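Local structure of BpsB (PgaB), Poly-beta-1,6-N-acetyl-D-glucosamine N-deacetylase (Bordetella bronchiseptica RB50, 5BU6) at residues 14-19 / 261-266; 55-60 / 76-81; 110-115 / 132-137; 157-162 / 219-224. The protein removes acetyl groups from the amino sugars of the exopolysaccharide poly-beta-1,6-N-acetyl-D-glucosamine as a family 4 carbohydrate esterase and is required for Bordetella biofilm formation. The protein carries 5 engineered substitutions. All blocks are in the same frame, centred on the assembly; numbering follows the deposited sequence.

Interaction 1: residues 14-19 / 261-266. Engineered in segment 14-19: Ser17 (natural residue Cys).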
loop_
_atom_site.group_PDB
_atom_site.type_symbol
_atom_site.label_atom_id
_atom_site.label_comp_id
_atom_site.label_asym_id
_atom_site.label_seq_id
_atom_site.Cartn_x
_atom_site.Cartn_y
_atom_site.Cartn_z
ATOM N N ARG A 14 10.719 6.501 -9.668
ATOM C CA ARG A 14 9.334 6.910 -9.448
ATOM C C ARG A 14 8.525 5.712 -8.945
ATOM O O ARG A 14 8.924 4.567 -9.139
ATOM C CB ARG A 14 8.737 7.491 -10.739
ATOM C CG ARG A 14 9.285 8.874 -11.118
ATOM C CD ARG A 14 8.576 9.982 -10.360
ATOM N NE ARG A 14 9.101 11.299 -10.707
ATOM C CZ ARG A 14 8.525 12.457 -10.385
ATOM N NH1 ARG A 14 9.101 13.587 -10.748
ATOM N NH2 ARG A 14 7.384 12.486 -9.702
ATOM N N VAL A 15 7.420 5.978 -8.247
ATOM C CA VAL A 15 6.514 4.919 -7.781
ATOM C C VAL A 15 5.106 5.291 -8.246
ATOM O O VAL A 15 4.686 6.449 -8.134
ATOM C CB VAL A 15 6.529 4.739 -6.257
ATOM C CG1 VAL A 15 5.577 3.622 -5.823
ATOM C CG2 VAL A 15 7.941 4.428 -5.758
ATOM N N LEU A 16 4.393 4.305 -8.773
ATOM C CA LEU A 16 3.081 4.526 -9.339
ATOM C C LEU A 16 2.107 3.604 -8.636
ATOM O O LEU A 16 2.202 2.388 -8.751
ATOM C CB LEU A 16 3.126 4.276 -10.856
ATOM C CG LEU A 16 1.988 4.723 -11.763
ATOM C CD1 LEU A 16 1.812 6.241 -11.721
ATOM C CD2 LEU A 16 2.230 4.222 -13.183
ATOM N N SER A 17 1.191 4.181 -7.873
ATOM C CA SER A 17 0.221 3.397 -7.128
ATOM C C SER A 17 -1.080 3.321 -7.947
ATOM O O SER A 17 -1.619 4.340 -8.349
ATOM C CB SER A 17 0.002 4.027 -5.757
ATOM O OG SER A 17 -0.964 3.332 -4.989
ATOM N N MET A 18 -1.547 2.111 -8.235
ATOM C CA MET A 18 -2.648 1.916 -9.169
ATOM C C MET A 18 -3.922 1.538 -8.430
ATOM O O MET A 18 -3.919 0.634 -7.608
ATOM C CB MET A 18 -2.318 0.826 -10.181
ATOM C CG MET A 18 -2.164 1.306 -11.588
ATOM S SD MET A 18 -0.552 2.051 -11.813
ATOM C CE MET A 18 0.513 0.698 -11.335
ATOM N N HIS A 19 -5.012 2.215 -8.759
ATOM C CA HIS A 19 -6.281 2.010 -8.060
ATOM C C HIS A 19 -7.361 1.699 -9.098
ATOM O O HIS A 19 -7.521 2.436 -10.069
ATOM C CB HIS A 19 -6.614 3.269 -7.238
ATOM C CG HIS A 19 -7.892 3.190 -6.460
ATOM N ND1 HIS A 19 -8.005 2.494 -5.275
ATOM C CD2 HIS A 19 -9.106 3.752 -6.683
ATOM C CE1 HIS A 19 -9.235 2.616 -4.808
ATOM N NE2 HIS A 19 -9.924 3.373 -5.645
ATOM N N SER A 261 2.926 8.475 -6.866
ATOM C CA SER A 261 1.828 9.133 -7.559
ATOM C C SER A 261 0.701 8.134 -7.627
ATOM O O SER A 261 0.940 6.936 -7.666
ATOM C CB SER A 261 2.243 9.590 -8.951
ATOM O OG SER A 261 3.202 10.629 -8.856
ATOM N N LEU A 262 -0.524 8.629 -7.628
ATOM C CA LEU A 262 -1.682 7.767 -7.599
ATOM C C LEU A 262 -2.353 7.847 -8.957
ATOM O O LEU A 262 -2.559 8.938 -9.476
ATOM C CB LEU A 262 -2.624 8.204 -6.477
ATOM C CG LEU A 262 -3.862 7.369 -6.167
ATOM C CD1 LEU A 262 -3.476 5.951 -5.809
ATOM C CD2 LEU A 262 -4.638 8.022 -5.035
ATOM N N VAL A 263 -2.665 6.711 -9.567
ATOM C CA VAL A 263 -3.422 6.772 -10.818
ATOM C C VAL A 263 -4.558 5.737 -10.838
ATOM O O VAL A 263 -4.411 4.633 -10.344
ATOM C CB VAL A 263 -2.496 6.580 -12.043
ATOM C CG1 VAL A 263 -1.980 5.170 -12.114
ATOM C CG2 VAL A 263 -3.223 6.942 -13.322
ATOM N N ASP A 264 -5.704 6.113 -11.394
ATOM C CA ASP A 264 -6.847 5.208 -11.471
ATOM C C ASP A 264 -6.874 4.467 -12.801
ATOM O O ASP A 264 -6.485 5.020 -13.825
ATOM C CB ASP A 264 -8.158 5.980 -11.290
ATOM C CG ASP A 264 -8.331 6.520 -9.884
ATOM O OD1 ASP A 264 -7.841 5.881 -8.928
ATOM O OD2 ASP A 264 -8.964 7.586 -9.736
ATOM N N TYR A 265 -7.333 3.220 -12.791
ATOM C CA TYR A 265 -7.525 2.492 -14.042
ATOM C C TYR A 265 -8.861 1.742 -14.084
ATOM O O TYR A 265 -9.526 1.569 -13.065
ATOM C CB TYR A 265 -6.381 1.506 -14.267
ATOM C CG TYR A 265 -6.345 0.373 -13.267
ATOM C CD1 TYR A 265 -7.017 -0.825 -13.506
ATOM C CD2 TYR A 265 -5.663 0.507 -12.066
ATOM C CE1 TYR A 265 -6.989 -1.856 -12.573
ATOM C CE2 TYR A 265 -5.622 -0.516 -11.141
ATOM C CZ TYR A 265 -6.292 -1.693 -11.394
ATOM O OH TYR A 265 -6.233 -2.696 -10.454
ATOM N N GLU A 266 -9.212 1.283 -15.278
ATOM C CA GLU A 266 -10.355 0.416 -15.518
ATOM C C GLU A 266 -9.880 -0.950 -15.995
ATOM O O GLU A 266 -8.882 -1.050 -16.702
ATOM C CB GLU A 266 -11.285 1.017 -16.570
ATOM C CG GLU A 266 -12.170 2.142 -16.083
ATOM C CD GLU A 266 -13.614 1.984 -16.547
ATOM O OE1 GLU A 266 -14.103 2.853 -17.308
ATOM O OE2 GLU A 266 -14.258 0.988 -16.148
HETATM O O HOH W 1 5.704 10.448 -8.213
#

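Interaction 2: residues 55-60 / 76-81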
loop_
_atom_site.group_PDB
_atom_site.type_symbol
_atom_site.label_atom_id
_atom_site.label_comp_id
_atom_site.label_asym_id
_atom_site.label_seq_id
_atom_site.Cartn_x
_atom_site.Cartn_y
_atom_site.Cartn_z
ATOM N N PHE A 55 9.789 3.465 -19.742
ATOM C CA PHE A 55 9.966 3.224 -18.319
ATOM C C PHE A 55 10.417 1.798 -18.134
ATOM O O PHE A 55 10.100 0.938 -18.952
ATOM C CB PHE A 55 8.682 3.488 -17.516
ATOM C CG PHE A 55 8.327 4.945 -17.409
ATOM C CD1 PHE A 55 9.048 5.786 -16.571
ATOM C CD2 PHE A 55 7.270 5.472 -18.132
ATOM C CE1 PHE A 55 8.726 7.134 -16.470
ATOM C CE2 PHE A 55 6.942 6.815 -18.034
ATOM C CZ PHE A 55 7.668 7.646 -17.198
ATOM N N ASN A 56 11.178 1.558 -17.068
ATOM C CA ASN A 56 11.620 0.217 -16.708
ATOM C C ASN A 56 11.131 -0.153 -15.321
ATOM O O ASN A 56 11.729 0.245 -14.329
ATOM C CB ASN A 56 13.152 0.127 -16.772
ATOM C CG ASN A 56 13.669 0.128 -18.182
ATOM O OD1 ASN A 56 13.363 -0.771 -18.965
ATOM N ND2 ASN A 56 14.464 1.133 -18.522
ATOM N N PRO A 57 10.015 -0.890 -15.240
ATOM C CA PRO A 57 9.518 -1.308 -13.930
ATOM C C PRO A 57 10.542 -2.151 -13.162
ATOM O O PRO A 57 11.150 -3.057 -13.718
ATOM C CB PRO A 57 8.262 -2.111 -14.272
ATOM C CG PRO A 57 7.794 -1.481 -15.602
ATOM C CD PRO A 57 9.085 -1.231 -16.328
ATOM N N ILE A 58 10.723 -1.811 -11.894
ATOM C CA ILE A 58 11.707 -2.448 -11.003
ATOM C C ILE A 58 11.008 -3.119 -9.806
ATOM O O ILE A 58 9.834 -2.849 -9.520
ATOM C CB ILE A 58 12.728 -1.405 -10.458
ATOM C CG1 ILE A 58 11.992 -0.383 -9.571
ATOM C CG2 ILE A 58 13.502 -0.746 -11.597
ATOM C CD1 ILE A 58 12.816 0.778 -9.089
ATOM N N SER A 59 11.720 -3.995 -9.097
ATOM C CA SER A 59 11.169 -4.574 -7.864
ATOM C C SER A 59 11.662 -3.795 -6.649
ATOM O O SER A 59 12.615 -3.027 -6.739
ATOM C CB SER A 59 11.590 -6.025 -7.715
ATOM O OG SER A 59 13.020 -6.082 -7.686
ATOM N N MET A 60 11.057 -4.040 -5.492
ATOM C CA MET A 60 11.581 -3.472 -4.250
ATOM C C MET A 60 12.984 -3.995 -3.930
ATOM O O MET A 60 13.817 -3.280 -3.367
ATOM C CB MET A 60 10.646 -3.773 -3.076
ATOM C CG MET A 60 11.057 -3.041 -1.798
ATOM S SD MET A 60 9.924 -1.703 -1.412
ATOM C CE MET A 60 8.408 -2.625 -1.158
ATOM N N ARG A 76 15.047 5.333 -16.293
ATOM C CA ARG A 76 13.613 5.573 -16.070
ATOM C C ARG A 76 12.947 4.494 -15.227
ATOM O O ARG A 76 11.942 3.903 -15.649
ATOM C CB ARG A 76 12.887 5.694 -17.416
ATOM C CG ARG A 76 13.330 6.914 -18.239
ATOM C CD ARG A 76 12.970 6.752 -19.713
ATOM N NE ARG A 76 13.545 5.530 -20.279
ATOM C CZ ARG A 76 14.694 5.472 -20.949
ATOM N NH1 ARG A 76 15.409 6.572 -21.158
ATOM N NH2 ARG A 76 15.130 4.309 -21.418
ATOM N N PRO A 77 13.491 4.234 -14.019
ATOM C CA PRO A 77 12.985 3.123 -13.215
ATOM C C PRO A 77 11.676 3.496 -12.554
ATOM O O PRO A 77 11.522 4.631 -12.079
ATOM C CB PRO A 77 14.092 2.916 -12.161
ATOM C CG PRO A 77 14.653 4.235 -11.980
ATOM C CD PRO A 77 14.533 4.985 -13.299
ATOM N N ILE A 78 10.740 2.558 -12.530
ATOM C CA ILE A 78 9.468 2.813 -11.867
ATOM C C ILE A 78 9.025 1.593 -11.058
ATOM O O ILE A 78 9.223 0.463 -11.475
ATOM C CB ILE A 78 8.375 3.222 -12.904
ATOM C CG1 ILE A 78 7.090 3.637 -12.198
ATOM C CG2 ILE A 78 8.119 2.124 -13.920
ATOM C CD1 ILE A 78 6.233 4.577 -13.030
ATOM N N LEU A 79 8.462 1.844 -9.877
ATOM C CA LEU A 79 7.908 0.810 -9.016
ATOM C C LEU A 79 6.380 0.851 -9.147
ATOM O O LEU A 79 5.766 1.901 -8.927
ATOM C CB LEU A 79 8.318 1.027 -7.559
ATOM C CG LEU A 79 7.864 -0.028 -6.536
ATOM C CD1 LEU A 79 8.595 -1.333 -6.815
ATOM C CD2 LEU A 79 8.167 0.464 -5.129
ATOM N N LEU A 80 5.780 -0.275 -9.518
ATOM C CA LEU A 80 4.319 -0.363 -9.626
ATOM C C LEU A 80 3.775 -0.991 -8.351
ATOM O O LEU A 80 4.317 -2.016 -7.881
ATOM C CB LEU A 80 3.919 -1.222 -10.837
ATOM C CG LEU A 80 4.513 -0.894 -12.197
ATOM C CD1 LEU A 80 4.049 -1.945 -13.223
ATOM C CD2 LEU A 80 4.110 0.521 -12.628
ATOM N N THR A 81 2.734 -0.387 -7.773
ATOM C CA THR A 81 2.145 -0.923 -6.561
ATOM C C THR A 81 0.618 -1.021 -6.712
ATOM O O THR A 81 -0.005 -0.177 -7.372
ATOM C CB THR A 81 2.497 -0.067 -5.321
ATOM O OG1 THR A 81 1.784 1.171 -5.358
ATOM C CG2 THR A 81 4.017 0.219 -5.273
HETATM O O HOH W 2 7.435 -2.295 -10.669
#

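Interaction 3: residues 110-115 / 132-137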
loop_
_atom_site.group_PDB
_atom_site.type_symbol
_atom_site.label_atom_id
_atom_site.label_comp_id
_atom_site.label_asym_id
_atom_site.label_seq_id
_atom_site.Cartn_x
_atom_site.Cartn_y
_atom_site.Cartn_z
ATOM N N THR A 110 -4.641 -6.858 6.204
ATOM C CA THR A 110 -4.763 -8.255 6.609
ATOM C C THR A 110 -6.066 -8.541 7.368
ATOM O O THR A 110 -6.506 -9.678 7.416
ATOM C CB THR A 110 -3.538 -8.725 7.426
ATOM O OG1 THR A 110 -3.341 -7.885 8.565
ATOM C CG2 THR A 110 -2.282 -8.685 6.552
ATOM N N SER A 111 -6.708 -7.532 7.939
ATOM C CA SER A 111 -7.986 -7.816 8.586
ATOM C C SER A 111 -9.088 -8.079 7.538
ATOM O O SER A 111 -10.134 -8.637 7.867
ATOM C CB SER A 111 -8.415 -6.683 9.537
ATOM O OG SER A 111 -8.830 -5.543 8.813
ATOM N N TRP A 112 -8.839 -7.683 6.292
ATOM C CA TRP A 112 -9.757 -7.931 5.190
ATOM C C TRP A 112 -9.510 -9.304 4.581
ATOM O O TRP A 112 -10.406 -10.117 4.465
ATOM C CB TRP A 112 -9.591 -6.848 4.109
ATOM C CG TRP A 112 -9.978 -5.474 4.536
ATOM C CD1 TRP A 112 -10.520 -5.107 5.718
ATOM C CD2 TRP A 112 -9.840 -4.264 3.764
ATOM N NE1 TRP A 112 -10.732 -3.750 5.745
ATOM C CE2 TRP A 112 -10.336 -3.211 4.554
ATOM C CE3 TRP A 112 -9.346 -3.982 2.498
ATOM C CZ2 TRP A 112 -10.354 -1.889 4.120
ATOM C CZ3 TRP A 112 -9.376 -2.650 2.051
ATOM C CH2 TRP A 112 -9.872 -1.631 2.870
ATOM N N THR A 113 -8.270 -9.528 4.163
ATOM C CA THR A 113 -7.822 -10.810 3.640
ATOM C C THR A 113 -8.055 -11.932 4.652
ATOM O O THR A 113 -8.475 -13.031 4.293
ATOM C CB THR A 113 -6.325 -10.728 3.255
ATOM O OG1 THR A 113 -6.171 -9.677 2.292
ATOM C CG2 THR A 113 -5.791 -12.072 2.661
ATOM N N ASP A 114 -7.803 -11.647 5.923
ATOM C CA ASP A 114 -7.933 -12.674 6.952
ATOM C C ASP A 114 -9.261 -12.623 7.715
ATOM O O ASP A 114 -9.346 -13.113 8.826
ATOM C CB ASP A 114 -6.795 -12.561 7.963
ATOM C CG ASP A 114 -6.576 -13.838 8.712
ATOM O OD1 ASP A 114 -6.391 -14.872 8.035
ATOM O OD2 ASP A 114 -6.623 -13.799 9.957
ATOM N N ALA A 115 -10.286 -11.994 7.149
ATOM C CA ALA A 115 -11.556 -11.933 7.863
ATOM C C ALA A 115 -12.117 -13.333 8.093
ATOM O O ALA A 115 -11.914 -14.234 7.276
ATOM C CB ALA A 115 -12.571 -11.064 7.092
ATOM N N ASP A 132 -15.587 -12.651 -0.274
ATOM C CA ASP A 132 -14.928 -13.121 -1.493
ATOM C C ASP A 132 -14.669 -12.012 -2.520
ATOM O O ASP A 132 -14.251 -12.285 -3.651
ATOM C CB ASP A 132 -15.740 -14.252 -2.128
ATOM C CG ASP A 132 -17.229 -14.022 -2.036
ATOM O OD1 ASP A 132 -17.631 -12.882 -1.735
ATOM O OD2 ASP A 132 -17.999 -14.978 -2.272
ATOM N N PHE A 133 -14.864 -10.756 -2.128
ATOM C CA PHE A 133 -14.364 -9.649 -2.948
ATOM C C PHE A 133 -12.842 -9.562 -2.919
ATOM O O PHE A 133 -12.233 -8.891 -3.755
ATOM C CB PHE A 133 -14.954 -8.306 -2.496
ATOM C CG PHE A 133 -16.305 -8.005 -3.086
ATOM C CD1 PHE A 133 -17.116 -9.029 -3.539
ATOM C CD2 PHE A 133 -16.745 -6.701 -3.222
ATOM C CE1 PHE A 133 -18.366 -8.765 -4.104
ATOM C CE2 PHE A 133 -17.996 -6.422 -3.792
ATOM C CZ PHE A 133 -18.800 -7.454 -4.235
ATOM N N PHE A 134 -12.228 -10.223 -1.946
ATOM C CA PHE A 134 -10.772 -10.155 -1.783
ATOM C C PHE A 134 -10.053 -11.438 -2.215
ATOM O O PHE A 134 -10.590 -12.530 -2.092
ATOM C CB PHE A 134 -10.451 -9.832 -0.321
ATOM C CG PHE A 134 -10.994 -8.509 0.116
ATOM C CD1 PHE A 134 -10.317 -7.345 -0.184
ATOM C CD2 PHE A 134 -12.210 -8.420 0.762
ATOM C CE1 PHE A 134 -10.827 -6.113 0.181
ATOM C CE2 PHE A 134 -12.720 -7.194 1.139
ATOM C CZ PHE A 134 -12.032 -6.040 0.840
ATOM N N MET A 135 -8.823 -11.275 -2.701
ATOM C CA MET A 135 -7.910 -12.375 -2.966
ATOM C C MET A 135 -7.763 -13.292 -1.773
ATOM O O MET A 135 -7.743 -12.840 -0.618
ATOM C CB MET A 135 -6.516 -11.859 -3.326
ATOM C CG MET A 135 -6.329 -11.424 -4.718
ATOM S SD MET A 135 -4.581 -10.978 -4.931
ATOM C CE MET A 135 -4.461 -9.565 -3.852
ATOM N N THR A 136 -7.625 -14.581 -2.046
ATOM C CA THR A 136 -7.375 -15.523 -0.964
ATOM C C THR A 136 -5.899 -15.560 -0.608
ATOM O O THR A 136 -5.049 -15.052 -1.342
ATOM C CB THR A 136 -7.858 -16.924 -1.323
ATOM O OG1 THR A 136 -7.060 -17.457 -2.383
ATOM C CG2 THR A 136 -9.334 -16.875 -1.745
ATOM N N TRP A 137 -5.599 -16.129 0.551
ATOM C CA TRP A 137 -4.215 -16.281 0.965
ATOM C C TRP A 137 -3.455 -17.142 -0.029
ATOM O O TRP A 137 -2.286 -16.884 -0.308
ATOM C CB TRP A 137 -4.125 -16.886 2.357
ATOM C CG TRP A 137 -4.321 -15.923 3.514
ATOM C CD1 TRP A 137 -5.266 -16.015 4.499
ATOM C CD2 TRP A 137 -3.552 -14.750 3.807
ATOM N NE1 TRP A 137 -5.125 -14.973 5.387
ATOM C CE2 TRP A 137 -4.070 -14.196 4.997
ATOM C CE3 TRP A 137 -2.451 -14.130 3.194
ATOM C CZ2 TRP A 137 -3.541 -13.042 5.582
ATOM C CZ3 TRP A 137 -1.931 -12.980 3.773
ATOM C CH2 TRP A 137 -2.476 -12.451 4.951
HETATM O O HOH W 3 -6.721 -10.188 -0.131
#

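Interaction 4: residues 157-162 / 219-224. With NI (nickel (II) ion), chain C.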
loop_
_atom_site.group_PDB
_atom_site.type_symbol
_atom_site.label_atom_id
_atom_site.label_comp_id
_atom_site.label_asym_id
_atom_site.label_seq_id
_atom_site.Cartn_x
_atom_site.Cartn_y
_atom_site.Cartn_z
ATOM N N ASN A 157 -5.619 -3.322 10.529
ATOM C CA ASN A 157 -6.917 -2.664 10.596
ATOM C C ASN A 157 -6.782 -1.146 10.714
ATOM O O ASN A 157 -7.445 -0.519 11.512
ATOM C CB ASN A 157 -7.718 -3.228 11.772
ATOM C CG ASN A 157 -9.177 -2.839 11.734
ATOM O OD1 ASN A 157 -9.727 -2.506 10.672
ATOM N ND2 ASN A 157 -9.816 -2.869 12.895
ATOM N N LEU A 158 -5.895 -0.547 9.927
ATOM C CA LEU A 158 -5.773 0.913 9.959
ATOM C C LEU A 158 -6.337 1.540 8.696
ATOM O O LEU A 158 -6.200 2.744 8.488
ATOM C CB LEU A 158 -4.316 1.326 10.126
ATOM C CG LEU A 158 -3.668 0.817 11.410
ATOM C CD1 LEU A 158 -2.219 1.237 11.407
ATOM C CD2 LEU A 158 -4.380 1.341 12.640
ATOM N N HIS A 159 -6.952 0.724 7.847
ATOM C CA HIS A 159 -7.464 1.225 6.568
ATOM C C HIS A 159 -8.905 1.715 6.746
ATOM O O HIS A 159 -9.829 1.249 6.073
ATOM C CB HIS A 159 -7.357 0.128 5.493
ATOM C CG HIS A 159 -7.257 0.660 4.092
ATOM N ND1 HIS A 159 -8.187 1.521 3.553
ATOM C CD2 HIS A 159 -6.355 0.430 3.112
ATOM C CE1 HIS A 159 -7.852 1.815 2.311
ATOM N NE2 HIS A 159 -6.741 1.168 2.018
ATOM N N ARG A 160 -9.092 2.654 7.672
ATOM C CA ARG A 160 -10.419 3.148 7.992
ATOM C C ARG A 160 -10.308 4.426 8.788
ATOM O O ARG A 160 -9.212 4.812 9.210
ATOM C CB ARG A 160 -11.197 2.110 8.797
ATOM C CG ARG A 160 -10.486 1.791 10.094
ATOM C CD ARG A 160 -11.128 0.716 10.942
ATOM N NE ARG A 160 -10.210 0.422 12.042
ATOM C CZ ARG A 160 -10.297 0.923 13.272
ATOM N NH1 ARG A 160 -9.382 0.598 14.177
ATOM N NH2 ARG A 160 -11.299 1.727 13.614
ATOM N N GLY A 161 -11.445 5.067 9.002
ATOM C CA GLY A 161 -11.495 6.267 9.807
ATOM C C GLY A 161 -11.839 5.934 11.239
ATOM O O GLY A 161 -12.543 4.960 11.499
ATOM N N VAL A 162 -11.327 6.742 12.164
ATOM C CA VAL A 162 -11.667 6.638 13.576
ATOM C C VAL A 162 -12.093 7.998 14.088
ATOM O O VAL A 162 -11.885 9.007 13.420
ATOM C CB VAL A 162 -10.493 6.148 14.436
ATOM C CG1 VAL A 162 -9.984 4.829 13.928
ATOM C CG2 VAL A 162 -9.375 7.191 14.465
ATOM N N VAL A 219 2.744 0.112 3.322
ATOM C CA VAL A 219 2.102 1.142 2.519
ATOM C C VAL A 219 1.026 1.749 3.388
ATOM O O VAL A 219 0.042 1.083 3.686
ATOM C CB VAL A 219 1.449 0.591 1.230
ATOM C CG1 VAL A 219 0.775 1.756 0.430
ATOM C CG2 VAL A 219 2.485 -0.129 0.361
ATOM N N TRP A 220 1.216 2.991 3.809
ATOM C CA TRP A 220 0.316 3.614 4.762
ATOM C C TRP A 220 -1.035 3.913 4.104
ATOM O O TRP A 220 -1.077 4.623 3.120
ATOM C CB TRP A 220 0.953 4.908 5.295
ATOM C CG TRP A 220 2.230 4.668 6.119
ATOM C CD1 TRP A 220 3.533 4.944 5.745
ATOM C CD2 TRP A 220 2.297 4.142 7.443
ATOM N NE1 TRP A 220 4.400 4.599 6.761
ATOM C CE2 TRP A 220 3.669 4.102 7.816
ATOM C CE3 TRP A 220 1.330 3.680 8.359
ATOM C CZ2 TRP A 220 4.090 3.634 9.058
ATOM C CZ3 TRP A 220 1.757 3.212 9.598
ATOM C CH2 TRP A 220 3.126 3.183 9.931
ATOM N N PRO A 221 -2.139 3.390 4.671
ATOM C CA PRO A 221 -3.457 3.800 4.165
ATOM C C PRO A 221 -3.620 5.304 4.156
ATOM O O PRO A 221 -3.219 5.965 5.123
ATOM C CB PRO A 221 -4.430 3.151 5.160
ATOM C CG PRO A 221 -3.701 1.894 5.597
ATOM C CD PRO A 221 -2.240 2.333 5.690
ATOM N N TYR A 222 -4.192 5.823 3.066
ATOM C CA TYR A 222 -4.472 7.234 2.920
ATOM C C TYR A 222 -3.203 8.089 3.023
ATOM O O TYR A 222 -3.296 9.295 3.181
ATOM C CB TYR A 222 -5.494 7.692 3.963
ATOM C CG TYR A 222 -6.647 6.728 4.134
ATOM C CD1 TYR A 222 -7.585 6.552 3.124
ATOM C CD2 TYR A 222 -6.797 5.991 5.306
ATOM C CE1 TYR A 222 -8.639 5.670 3.274
ATOM C CE2 TYR A 222 -7.852 5.109 5.469
ATOM C CZ TYR A 222 -8.768 4.955 4.449
ATOM O OH TYR A 222 -9.815 4.085 4.595
ATOM N N GLY A 223 -2.033 7.463 2.910
ATOM C CA GLY A 223 -0.768 8.162 3.092
ATOM C C GLY A 223 -0.580 8.730 4.493
ATOM O O GLY A 223 0.233 9.638 4.705
ATOM N N ALA A 224 -1.332 8.205 5.461
ATOM C CA ALA A 224 -1.341 8.793 6.801
ATOM C C ALA A 224 -0.294 8.165 7.715
ATOM O O ALA A 224 -0.343 6.975 8.033
ATOM C CB ALA A 224 -2.702 8.679 7.423
HETATM NI NI NI C . -5.647 1.288 0.256
HETATM O O HOH W 4 -4.698 1.406 -1.643
HETATM O O HOH W 5 -7.326 2.055 -0.880
#

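Interaction 1: residues 14-19 / 261-266
Ser261 starts the parallel pairing of strand 261-266 with strand 14-19: its N donates to Val15 O (3.0 Å) and its O accepts Ser17 N nearly along the C=O axis (2.8 Å). Its small hydroxyl reaches Arg14 NH2 through one water. Leu262, with CG anti to its backbone N (chi1 -175°), brings CD1 to 3.7 Å from OG of the engineered Ser17. Val263 takes its N to Ser17 O and its O to His19 N, while CG1, in the crowded position between N and the carbonyl carbon (chi1 69°), lies 3.4 Å from Met18 SD; beta-branching suits this extended backbone. Asp264 runs alongside His19, OD1 at the imidazole edge 3.3 Å from CD2 and the planes 52° apart. Tyr265 N donates to His19 O (2.8 Å), and its ring crosses Met18 at about a right angle, Tyr265 CD2 lying 3.6 Å from Met18 CG. Leu46 of helix 43-52 packs on Met18, Val263 and Tyr265, and strand 77-83 pairs with the other edge of strand 14-19.

Interaction 2: residues 55-60 / 76-81
Two beta-branched side chains shape this parallel pairing. Ile58 holds CG1 in the crowded position between its N and carbonyl carbon (chi1 65°), over Ile78 O at 3.5 Å, which lets CG2 run beside Pro77 CB (3.8 Å). Ile78 puts CG1 anti to its N (chi1 -174°), so CG2 is the crowded branch and meets Pro57 CA at 3.7 Å and Phe55 CB at 3.9 Å. Phe55 swings its ring beside its N, presenting an edge to Arg76 O, which also accepts Asn56 N (2.8 Å). Ile58 N donates to Ile78 O (2.8 Å); the N of Pro57, between these donors, points away from segment 76-81, so its missing N-H costs nothing. The polar ends of Asn56 and Arg76 turn to the carbonyls of Pro75 and Gly54. Water 2 bridges Ile58 O and Leu80 N. The contact pairs the two strands of a beta-alpha-beta unit whose connection is helix 60-67; Ile50 of helix 43-52 packs on Phe55, Pro57 and Leu80, and strand 14-20 pairs with strand 77-83.

Interaction 3: residues 110-115 / 132-137
The indole of Trp137 lies broadside to the short helix 110-113, and Thr110, Thr113 and Asp114, from the helix and the residue after it, meet it from different directions. Thr113 sets CG2 anti to its N, and this methyl sits over the ring face, 3.6 Å from the centroid of the six-membered ring and 12° off its normal, a CH-pi contact. At the ring edge Thr110 CG2 approaches Trp137 CH2 (4.1 Å). Asp114, the first residue to leave helical geometry, has CG anti to its backbone N (chi1 -159°), and its OD1 takes the indole N-H: Trp137 NE1 donates at 2.9 Å, close to the ring plane, into the anti lone pair. A second aromatic group meets the helix at Trp112. Its CB stands over the centre of the Phe134 ring, while its indole crosses that ring obliquely, the planes 41° apart and Trp112 CE3 3.5 Å from Phe134 CE1. Thr113 plays both parts of its residue type: besides the methyl, OG1 donates to water 3 (2.5 Å), which in turn donates to Met135 O (2.9 Å). The indole N-H, Thr113 OG1 and Met135 O are thus paired; the bond to Asp114 and the Thr113 methyl help fix the indole, with His210 stacked on it as well. A separate nickel ion, not that of the metal site, lies about 4 Å from the Asp114 side chain and may favour its ionised form.

Interaction 4: residues 157-162 / 219-224
The metal site of the deacetylase lies at this contact, where the loop carrying His159 meets the loop that follows strand 217-219. His159 NE2 binds the nickel ion at 2.1 Å, and waters 4 and 5 are also ligands. The ring, with CG anti to its backbone N (chi1 -154°), has Pro221 CB over one face, 4.1 Å from its centroid and displaced toward the rim; proline offers a compact, rigid apolar surface there. Asp84 and His154 complete the protein share of the metal site, the Asp-His-His arrangement of family 4 carbohydrate esterases, and Val219 O holds His154 by accepting from its ND1. His159 is itself the centre of an inverse gamma turn, in which Arg160 N makes a weak bond to Leu158 O (3.0 Å). From the other loop Tyr222, its backbone at positive phi, extends its hydroxyl to His159 O in a weak hydrogen bond of 3.2 Å; its ring stands oblique to the imidazole, planes 67° apart. Within the histidine's loop, Arg160 NE bonds Asn157 O at 3.0 Å.

Interactions 1 and 2 belong to one parallel sheet: strands 14-20 and 77-83 are neighbours, and Leu16 N probably bonds Leu79 O. Both rest on backbone hydrogen bonds, with one largely apolar face in interaction 1 (Leu16, Met18, Val263) and a more polar one turned to the metal side (Ser17, His19, Asp264). Interactions 3 and 4 are built instead from loops and a short helix, with most of their chemistry in side chains: an indole, a carboxylate and water in 110-115 / 132-137, a metal-bound imidazole in 157-162 / 219-224. They touch where Trp112 CH2 packs on His159 ND1. Interaction 3 is the most buried; the others mix buried and partly exposed residues.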